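Local coordinates for protein TetR family transcriptional regulator (Rhodococcus erythropolis, PDB 4ZA6) that probably represses transcription as a TetR-family DNA-binding regulator, QsdR, that controls genes for degrading N-acyl-homoserine lactone quorum-sensing signals, at residues 53-58 with 104-109; 61-66 with 125-130; 76-81 with 175-180. All blocks are in the same frame, centred on the assembly; numbering follows the deposited sequence.

Interaction 1 of 3, residues 53-58 with 104-109; sequences TVLAEA and MVFIKL
Leu55 of helix 47-69 reaches across to Phe106 and Leu109 of helix 103-111 and carries its side of this small, wholly apolar contact with a single methyl. Its CD1 lies in the plane of the Phe106 ring, against the edge rather than over a face, and is shared by two ring carbons: Leu55 CD1 is 3.9 Å from Phe106 CD1 and 3.9 Å from Phe106 CE1. The same methyl meets Leu109 CD1 at 4.2 Å, a looser touch of branch end on branch end. Phe106 gets there through its first torsion: CG is anti to the backbone N (chi1 -173°), which swings the ring nearer to helix 47-69. The backbones stay well apart, with Leu55 CA 8.6 Å from Leu109 CA, and no hydrogen bond crosses. Leu55 and Phe106 form the tight, buried part; Leu109 makes the thinner and partly exposed side. A bound 2-methyl-2,4-pentanediol, probably a crystallisation additive, lies about 4 Å from the Leu55 side chain and may mark a pocket. In the TetR family the helix after the three DNA-binding helices, here 47-69, leads into the C-terminal domain, and this contact fastens it to helix 103-111. Around it, Leu98 of helix 93-101 packs on Leu55 and Phe106, Ile116 of helix 115-133 on Leu55 and Leu109, and Tyr18 of helix 4-19 on Leu55.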
loop_
_atom_site.group_PDB
_atom_site.type_symbol
_atom_site.label_atom_id
_atom_site.label_comp_id
_atom_site.label_asym_id
_atom_site.label_seq_id
_atom_site.Cartn_x
_atom_site.Cartn_y
_atom_site.Cartn_z
ATOM N N THR A 53 -3.566 3.792 -8.906
ATOM C CA THR A 53 -4.456 2.617 -9.029
ATOM C C THR A 53 -3.636 1.357 -9.115
ATOM O O THR A 53 -3.971 0.379 -8.462
ATOM C CB THR A 53 -5.348 2.791 -10.266
ATOM O OG1 THR A 53 -6.094 3.993 -10.098
ATOM C CG2 THR A 53 -6.278 1.591 -10.509
ATOM N N VAL A 54 -2.565 1.384 -9.937
ATOM C CA VAL A 54 -1.640 0.281 -10.179
ATOM C C VAL A 54 -0.990 -0.122 -8.840
ATOM O O VAL A 54 -0.984 -1.299 -8.478
ATOM C CB VAL A 54 -0.598 0.707 -11.263
ATOM C CG1 VAL A 54 0.663 -0.168 -11.235
ATOM C CG2 VAL A 54 -1.226 0.703 -12.663
ATOM N N LEU A 55 -0.482 0.870 -8.103
ATOM C CA LEU A 55 0.176 0.672 -6.810
ATOM C C LEU A 55 -0.794 0.250 -5.721
ATOM O O LEU A 55 -0.412 -0.537 -4.866
ATOM C CB LEU A 55 0.944 1.933 -6.398
ATOM C CG LEU A 55 2.090 2.336 -7.324
ATOM C CD1 LEU A 55 2.730 3.653 -6.872
ATOM C CD2 LEU A 55 3.111 1.217 -7.448
ATOM N N ALA A 56 -2.050 0.735 -5.773
ATOM C CA ALA A 56 -3.089 0.344 -4.810
ATOM C C ALA A 56 -3.447 -1.136 -5.006
ATOM O O ALA A 56 -3.610 -1.850 -4.030
ATOM C CB ALA A 56 -4.327 1.202 -5.014
ATOM N N GLU A 57 -3.565 -1.602 -6.268
ATOM C CA GLU A 57 -3.876 -3.014 -6.539
ATOM C C GLU A 57 -2.718 -3.922 -6.062
ATOM O O GLU A 57 -2.978 -4.974 -5.496
ATOM C CB GLU A 57 -4.199 -3.245 -8.034
ATOM C CG GLU A 57 -5.541 -2.659 -8.452
ATOM C CD GLU A 57 -6.057 -3.059 -9.820
ATOM O OE1 GLU A 57 -5.398 -3.879 -10.498
ATOM O OE2 GLU A 57 -7.117 -2.535 -10.223
ATOM N N ALA A 58 -1.459 -3.508 -6.295
ATOM C CA ALA A 58 -0.250 -4.219 -5.843
ATOM C C ALA A 58 -0.218 -4.239 -4.302
ATOM O O ALA A 58 0.193 -5.235 -3.720
ATOM C CB ALA A 58 0.999 -3.527 -6.371
ATOM N N MET A 104 9.234 12.219 -5.801
ATOM C CA MET A 104 8.181 13.187 -5.474
ATOM C C MET A 104 6.788 12.695 -5.861
ATOM O O MET A 104 5.835 12.920 -5.112
ATOM C CB MET A 104 8.470 14.559 -6.109
ATOM C CG MET A 104 9.699 15.251 -5.525
ATOM S SD MET A 104 9.919 16.947 -6.140
ATOM C CE MET A 104 8.593 17.798 -5.236
ATOM N N VAL A 105 6.663 12.014 -7.018
ATOM C CA VAL A 105 5.382 11.439 -7.461
ATOM C C VAL A 105 4.988 10.399 -6.441
ATOM O O VAL A 105 3.861 10.431 -5.952
ATOM C CB VAL A 105 5.465 10.839 -8.898
ATOM C CG1 VAL A 105 4.224 10.021 -9.243
ATOM C CG2 VAL A 105 5.669 11.933 -9.941
ATOM N N PHE A 106 5.936 9.499 -6.078
ATOM C CA PHE A 106 5.655 8.443 -5.109
ATOM C C PHE A 106 5.299 8.960 -3.702
ATOM O O PHE A 106 4.367 8.419 -3.086
ATOM C CB PHE A 106 6.777 7.382 -5.055
ATOM C CG PHE A 106 6.382 6.221 -4.180
ATOM C CD1 PHE A 106 5.464 5.280 -4.622
ATOM C CD2 PHE A 106 6.818 6.143 -2.862
ATOM C CE1 PHE A 106 5.024 4.249 -3.773
ATOM C CE2 PHE A 106 6.409 5.095 -2.031
ATOM C CZ PHE A 106 5.503 4.159 -2.490
ATOM N N ILE A 107 6.011 9.988 -3.201
ATOM C CA ILE A 107 5.712 10.542 -1.873
ATOM C C ILE A 107 4.242 10.944 -1.835
ATOM O O ILE A 107 3.522 10.590 -0.888
ATOM C CB ILE A 107 6.657 11.709 -1.453
ATOM C CG1 ILE A 107 8.104 11.201 -1.190
ATOM C CG2 ILE A 107 6.107 12.389 -0.167
ATOM C CD1 ILE A 107 9.206 12.320 -1.169
ATOM N N LYS A 108 3.793 11.636 -2.908
ATOM C CA LYS A 108 2.419 12.105 -3.092
ATOM C C LYS A 108 1.421 10.952 -3.136
ATOM O O LYS A 108 0.426 10.985 -2.417
ATOM C CB LYS A 108 2.322 12.983 -4.351
ATOM C CG LYS A 108 0.948 13.559 -4.618
ATOM C CD LYS A 108 1.005 14.651 -5.659
ATOM C CE LYS A 108 -0.321 15.337 -5.768
ATOM N NZ LYS A 108 -1.256 14.647 -6.707
ATOM N N LEU A 109 1.666 9.947 -3.977
ATOM C CA LEU A 109 0.758 8.790 -4.095
ATOM C C LEU A 109 0.645 7.923 -2.821
ATOM O O LEU A 109 -0.430 7.404 -2.515
ATOM C CB LEU A 109 1.200 7.916 -5.287
ATOM C CG LEU A 109 1.136 8.561 -6.666
ATOM C CD1 LEU A 109 1.620 7.597 -7.721
ATOM C CD2 LEU A 109 -0.266 9.022 -7.002
#

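Interaction 2 of 3, residues 61-66 with 125-130; sequences RTYRKA and AEILQS
Segments 61-66 and 125-130 are both helical and stand well apart, their nearest alpha carbons being Tyr63 CA and Ile127 CA at 9.8 Å, so long side chains have to span the gap. In the buried half, Ile127 CD1 comes up to the edge of the Tyr63 ring, close to its plane, and lies 4.1 Å from Tyr63 CD1. The more exposed half is a salt bridge between Arg64 and Glu126. Arg64 NH1 donates to Glu126 OE1 at 3.0 Å with an N-H...O angle of 162°; the oxygen lies almost in the guanidinium plane and is met on its syn side. Arg64 NH2 adds a weak bond of 3.4 Å to the same Glu126 OE1. Glu126 extends toward its partner with CG anti to the backbone N (chi1 179°), whereas the Arg64 chain bends at chi2. The guanidinium and carboxylate planes are 38° apart, and NH2 also pairs with Glu60, which probably helps to fix the group's rotation. An apolar pair with a salt bridge at its more exposed side thus joins helix 47-69, which in the TetR fold follows the DNA-binding helices, to helix 115-133 of the all-helical C-terminal domain.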
loop_
_atom_site.group_PDB
_atom_site.type_symbol
_atom_site.label_atom_id
_atom_site.label_comp_id
_atom_site.label_asym_id
_atom_site.label_seq_id
_atom_site.Cartn_x
_atom_site.Cartn_y
_atom_site.Cartn_z
ATOM N N ARG A 61 -2.749 -6.953 -3.076
ATOM C CA ARG A 61 -2.126 -8.283 -3.242
ATOM C C ARG A 61 -1.101 -8.585 -2.129
ATOM O O ARG A 61 -1.092 -9.683 -1.586
ATOM C CB ARG A 61 -1.471 -8.409 -4.623
ATOM C CG ARG A 61 -2.498 -8.496 -5.772
ATOM C CD ARG A 61 -1.854 -8.871 -7.105
ATOM N NE ARG A 61 -0.827 -7.911 -7.550
ATOM C CZ ARG A 61 -1.056 -6.869 -8.339
ATOM N NH1 ARG A 61 -2.283 -6.612 -8.770
ATOM N NH2 ARG A 61 -0.058 -6.080 -8.709
ATOM N N THR A 62 -0.299 -7.587 -1.736
ATOM C CA THR A 62 0.705 -7.699 -0.664
ATOM C C THR A 62 0.032 -7.993 0.678
ATOM O O THR A 62 0.443 -8.933 1.373
ATOM C CB THR A 62 1.594 -6.443 -0.648
ATOM O OG1 THR A 62 2.252 -6.396 -1.902
ATOM C CG2 THR A 62 2.645 -6.456 0.476
ATOM N N TYR A 63 -1.019 -7.217 1.016
ATOM C CA TYR A 63 -1.798 -7.362 2.257
ATOM C C TYR A 63 -2.454 -8.746 2.351
ATOM O O TYR A 63 -2.396 -9.379 3.402
ATOM C CB TYR A 63 -2.895 -6.288 2.308
ATOM C CG TYR A 63 -2.555 -5.074 3.145
ATOM C CD1 TYR A 63 -2.842 -5.039 4.510
ATOM C CD2 TYR A 63 -2.035 -3.927 2.563
ATOM C CE1 TYR A 63 -2.549 -3.915 5.287
ATOM C CE2 TYR A 63 -1.713 -2.808 3.332
ATOM C CZ TYR A 63 -2.015 -2.789 4.686
ATOM O OH TYR A 63 -1.708 -1.686 5.452
ATOM N N ARG A 64 -3.102 -9.196 1.258
ATOM C CA ARG A 64 -3.816 -10.474 1.185
ATOM C C ARG A 64 -2.883 -11.640 1.400
ATOM O O ARG A 64 -3.262 -12.610 2.047
ATOM C CB ARG A 64 -4.540 -10.623 -0.171
ATOM C CG ARG A 64 -5.577 -9.522 -0.456
ATOM C CD ARG A 64 -6.885 -9.717 0.276
ATOM N NE ARG A 64 -7.845 -8.654 -0.030
ATOM C CZ ARG A 64 -8.704 -8.170 0.852
ATOM N NH1 ARG A 64 -8.722 -8.634 2.093
ATOM N NH2 ARG A 64 -9.541 -7.201 0.509
ATOM N N LYS A 65 -1.676 -11.564 0.836
ATOM C CA LYS A 65 -0.665 -12.609 0.985
ATOM C C LYS A 65 -0.216 -12.626 2.443
ATOM O O LYS A 65 -0.254 -13.673 3.077
ATOM C CB LYS A 65 0.522 -12.356 0.030
ATOM C CG LYS A 65 1.545 -13.494 0.012
ATOM C CD LYS A 65 2.737 -13.178 -0.866
ATOM C CE LYS A 65 3.783 -14.268 -0.818
ATOM N NZ LYS A 65 4.953 -13.960 -1.684
ATOM N N ALA A 66 0.099 -11.461 3.009
ATOM C CA ALA A 66 0.522 -11.383 4.405
ATOM C C ALA A 66 -0.548 -11.887 5.372
ATOM O O ALA A 66 -0.194 -12.540 6.339
ATOM C CB ALA A 66 0.939 -9.966 4.763
ATOM N N ALA A 125 -8.858 -2.012 8.296
ATOM C CA ALA A 125 -10.173 -1.957 8.943
ATOM C C ALA A 125 -10.833 -3.362 8.957
ATOM O O ALA A 125 -11.415 -3.762 9.956
ATOM C CB ALA A 125 -11.070 -0.958 8.197
ATOM N N GLU A 126 -10.722 -4.090 7.851
ATOM C CA GLU A 126 -11.247 -5.452 7.670
ATOM C C GLU A 126 -10.521 -6.437 8.624
ATOM O O GLU A 126 -11.172 -7.275 9.270
ATOM C CB GLU A 126 -11.094 -5.856 6.198
ATOM C CG GLU A 126 -11.569 -7.261 5.869
ATOM C CD GLU A 126 -10.967 -7.830 4.601
ATOM O OE1 GLU A 126 -10.664 -7.051 3.666
ATOM O OE2 GLU A 126 -10.825 -9.069 4.535
ATOM N N ILE A 127 -9.190 -6.321 8.715
ATOM C CA ILE A 127 -8.343 -7.126 9.611
ATOM C C ILE A 127 -8.783 -6.873 11.070
ATOM O O ILE A 127 -8.968 -7.823 11.837
ATOM C CB ILE A 127 -6.831 -6.830 9.407
ATOM C CG1 ILE A 127 -6.320 -7.427 8.083
ATOM C CG2 ILE A 127 -5.998 -7.369 10.585
ATOM C CD1 ILE A 127 -5.141 -6.643 7.438
ATOM N N LEU A 128 -8.960 -5.600 11.436
ATOM C CA LEU A 128 -9.395 -5.202 12.772
ATOM C C LEU A 128 -10.772 -5.745 13.099
ATOM O O LEU A 128 -10.955 -6.320 14.176
ATOM C CB LEU A 128 -9.364 -3.673 12.949
ATOM C CG LEU A 128 -7.986 -3.020 12.893
ATOM C CD1 LEU A 128 -8.092 -1.511 12.919
ATOM C CD2 LEU A 128 -7.080 -3.520 14.009
ATOM N N GLN A 129 -11.723 -5.623 12.157
ATOM C CA GLN A 129 -13.091 -6.096 12.357
ATOM C C GLN A 129 -13.128 -7.605 12.529
ATOM O O GLN A 129 -13.838 -8.075 13.407
ATOM C CB GLN A 129 -14.013 -5.643 11.214
ATOM C CG GLN A 129 -15.497 -5.997 11.421
ATOM C CD GLN A 129 -16.125 -5.274 12.591
ATOM O OE1 GLN A 129 -16.462 -5.871 13.622
ATOM N NE2 GLN A 129 -16.295 -3.971 12.460
ATOM N N SER A 130 -12.360 -8.358 11.725
ATOM C CA SER A 130 -12.328 -9.823 11.841
ATOM C C SER A 130 -11.763 -10.249 13.187
ATOM O O SER A 130 -12.304 -11.168 13.795
ATOM C CB SER A 130 -11.605 -10.480 10.664
ATOM O OG SER A 130 -10.216 -10.187 10.622
#

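Interaction 3 of 3, residues 76-81 with 175-180; sequences EYILDV and DLIALL
Leu79 laps over the flank of Ile177 with one methyl: Leu79 CD2 lies 3.9 Å from Ile177 CG2 and 4.0 Å from Ile177 CB, resting on the branch point rather than on the far end of the chain. The two side chains lie alongside one another, pointing opposite ways. Ile177 holds CG2 anti to its backbone N, while CG1 is anti to the carbonyl carbon (chi1 -63°); this presents CG2 to helix 74-90. Leu79 continues along the partner helix to Ala178, where its CD2 is 4.1 Å from the backbone Ala178 N and its CD1 only grazes Ala178 CB at 4.5 Å. At Ala178 the leucine therefore lies against the partner's main chain. Ile78 CG2 meets the same Ile177 CG2 at 4.3 Å, roughly at right angles to the approach of Leu79 CD2, so the Ile177 branch methyl is touched by two consecutive residues of segment 76-81. The side-chain contacts are all apolar, and no hydrogen bond crosses between the segments. The short helical axes are nearly antiparallel, at 153°, and approach to 10.2 Å; the nearest alpha carbons are Leu79 CA and Ile177 CA, 7.1 Å apart. Helix 170-181, the last helix of the chain, is thereby laid against helix 74-90 within the C-terminal domain, and its Leu174 and Leu181 extend the packing onto Leu79 and Ile78, respectively. Cys154 of helix 143-158 touches Ile177, while Leu128 and Gln131 of helix 115-133 pack on Ile78, so these two helices flank the pair.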
loop_
_atom_site.group_PDB
_atom_site.type_symbol
_atom_site.label_atom_id
_atom_site.label_comp_id
_atom_site.label_asym_id
_atom_site.label_seq_id
_atom_site.Cartn_x
_atom_site.Cartn_y
_atom_site.Cartn_z
ATOM N N GLU A 76 -1.031 -9.739 18.128
ATOM C CA GLU A 76 0.163 -10.435 17.640
ATOM C C GLU A 76 0.050 -10.780 16.145
ATOM O O GLU A 76 1.048 -10.689 15.419
ATOM C CB GLU A 76 0.529 -11.655 18.519
ATOM C CG GLU A 76 -0.626 -12.363 19.194
ATOM C CD GLU A 76 -1.013 -11.941 20.596
ATOM O OE1 GLU A 76 -0.361 -12.398 21.562
ATOM O OE2 GLU A 76 -2.010 -11.198 20.730
ATOM N N TYR A 77 -1.178 -11.105 15.679
ATOM C CA TYR A 77 -1.464 -11.404 14.263
ATOM C C TYR A 77 -1.376 -10.127 13.455
ATOM O O TYR A 77 -0.792 -10.145 12.369
ATOM C CB TYR A 77 -2.849 -12.066 14.102
ATOM C CG TYR A 77 -3.348 -12.186 12.676
ATOM C CD1 TYR A 77 -2.974 -13.257 11.873
ATOM C CD2 TYR A 77 -4.225 -11.244 12.144
ATOM C CE1 TYR A 77 -3.443 -13.377 10.566
ATOM C CE2 TYR A 77 -4.705 -11.358 10.841
ATOM C CZ TYR A 77 -4.302 -12.420 10.053
ATOM O OH TYR A 77 -4.769 -12.538 8.767
ATOM N N ILE A 78 -1.974 -9.020 13.963
ATOM C CA ILE A 78 -1.968 -7.724 13.287
ATOM C C ILE A 78 -0.532 -7.252 13.139
ATOM O O ILE A 78 -0.143 -6.813 12.063
ATOM C CB ILE A 78 -2.861 -6.690 14.025
ATOM C CG1 ILE A 78 -4.351 -7.132 14.012
ATOM C CG2 ILE A 78 -2.691 -5.291 13.416
ATOM C CD1 ILE A 78 -5.182 -6.635 15.216
ATOM N N LEU A 79 0.280 -7.418 14.208
ATOM C CA LEU A 79 1.687 -7.063 14.165
ATOM C C LEU A 79 2.431 -7.885 13.121
ATOM O O LEU A 79 3.224 -7.329 12.363
ATOM C CB LEU A 79 2.353 -7.161 15.545
ATOM C CG LEU A 79 2.087 -5.987 16.496
ATOM C CD1 LEU A 79 2.608 -6.315 17.916
ATOM C CD2 LEU A 79 2.798 -4.727 16.044
ATOM N N ASP A 80 2.136 -9.171 13.039
ATOM C CA ASP A 80 2.764 -10.039 12.049
ATOM C C ASP A 80 2.411 -9.639 10.609
ATOM O O ASP A 80 3.295 -9.617 9.752
ATOM C CB ASP A 80 2.400 -11.502 12.305
ATOM C CG ASP A 80 3.261 -12.485 11.544
ATOM O OD1 ASP A 80 4.399 -12.119 11.163
ATOM O OD2 ASP A 80 2.848 -13.631 11.408
ATOM N N VAL A 81 1.131 -9.352 10.334
ATOM C CA VAL A 81 0.679 -8.941 8.981
ATOM C C VAL A 81 1.450 -7.677 8.562
ATOM O O VAL A 81 2.020 -7.657 7.474
ATOM C CB VAL A 81 -0.854 -8.696 8.930
ATOM C CG1 VAL A 81 -1.267 -7.955 7.659
ATOM C CG2 VAL A 81 -1.629 -10.009 9.069
ATOM N N ASP A 175 6.196 -0.489 16.672
ATOM C CA ASP A 175 6.055 0.033 18.034
ATOM C C ASP A 175 4.818 0.924 18.106
ATOM O O ASP A 175 4.070 0.857 19.085
ATOM C CB ASP A 175 7.304 0.828 18.435
ATOM C CG ASP A 175 8.550 0.012 18.707
ATOM O OD1 ASP A 175 8.413 -1.150 19.119
ATOM O OD2 ASP A 175 9.668 0.571 18.574
ATOM N N LEU A 176 4.587 1.725 17.048
ATOM C CA LEU A 176 3.420 2.621 16.920
ATOM C C LEU A 176 2.107 1.838 16.767
ATOM O O LEU A 176 1.102 2.222 17.367
ATOM C CB LEU A 176 3.610 3.599 15.762
ATOM C CG LEU A 176 4.587 4.756 16.036
ATOM C CD1 LEU A 176 5.006 5.419 14.736
ATOM C CD2 LEU A 176 3.969 5.816 16.979
ATOM N N ILE A 177 2.127 0.724 16.004
ATOM C CA ILE A 177 0.961 -0.170 15.853
ATOM C C ILE A 177 0.617 -0.769 17.213
ATOM O O ILE A 177 -0.551 -0.720 17.615
ATOM C CB ILE A 177 1.187 -1.259 14.785
ATOM C CG1 ILE A 177 1.391 -0.637 13.411
ATOM C CG2 ILE A 177 0.031 -2.277 14.769
ATOM C CD1 ILE A 177 2.134 -1.550 12.458
ATOM N N ALA A 178 1.637 -1.316 17.925
ATOM C CA ALA A 178 1.481 -1.890 19.275
ATOM C C ALA A 178 0.825 -0.865 20.213
ATOM O O ALA A 178 -0.199 -1.162 20.810
ATOM C CB ALA A 178 2.834 -2.288 19.836
ATOM N N LEU A 179 1.386 0.363 20.276
ATOM C CA LEU A 179 0.871 1.474 21.085
ATOM C C LEU A 179 -0.558 1.813 20.721
ATOM O O LEU A 179 -1.372 1.999 21.610
ATOM C CB LEU A 179 1.775 2.706 20.908
ATOM C CG LEU A 179 1.374 3.987 21.616
ATOM C CD1 LEU A 179 1.632 3.902 23.142
ATOM C CD2 LEU A 179 2.092 5.170 21.003
ATOM N N LEU A 180 -0.886 1.850 19.423
ATOM C CA LEU A 180 -2.253 2.112 18.992
ATOM C C LEU A 180 -3.215 0.984 19.426
ATOM O O LEU A 180 -4.360 1.258 19.761
ATOM C CB LEU A 180 -2.318 2.301 17.473
ATOM C CG LEU A 180 -3.262 3.410 17.046
ATOM C CD1 LEU A 180 -2.511 4.671 16.727
ATOM C CD2 LEU A 180 -4.148 2.977 15.884
#

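Helix 47-69 links interactions 1 and 2, whose centres are 19 Å apart: its earlier part packs on helix 103-111 and its later part on helix 115-133. Interactions 2 and 3, with centres 13 Å apart, form one continuous packing region. Ile127 CG2 meets Ile78 CG1 at 3.8 Å, Leu128 CD2 meets Ile78 CD1 at 3.8 Å, and Ala66 CB lies 3.7 Å from Val81 O. Interaction 3 is about 12 Å from interaction 1 at the nearest atoms. The pentanediol beside interaction 1 may mark a pocket; in this family the C-terminal domain usually binds the effector. The segments of each pair of contacts alternate along the chain, bringing together parts distant in sequence.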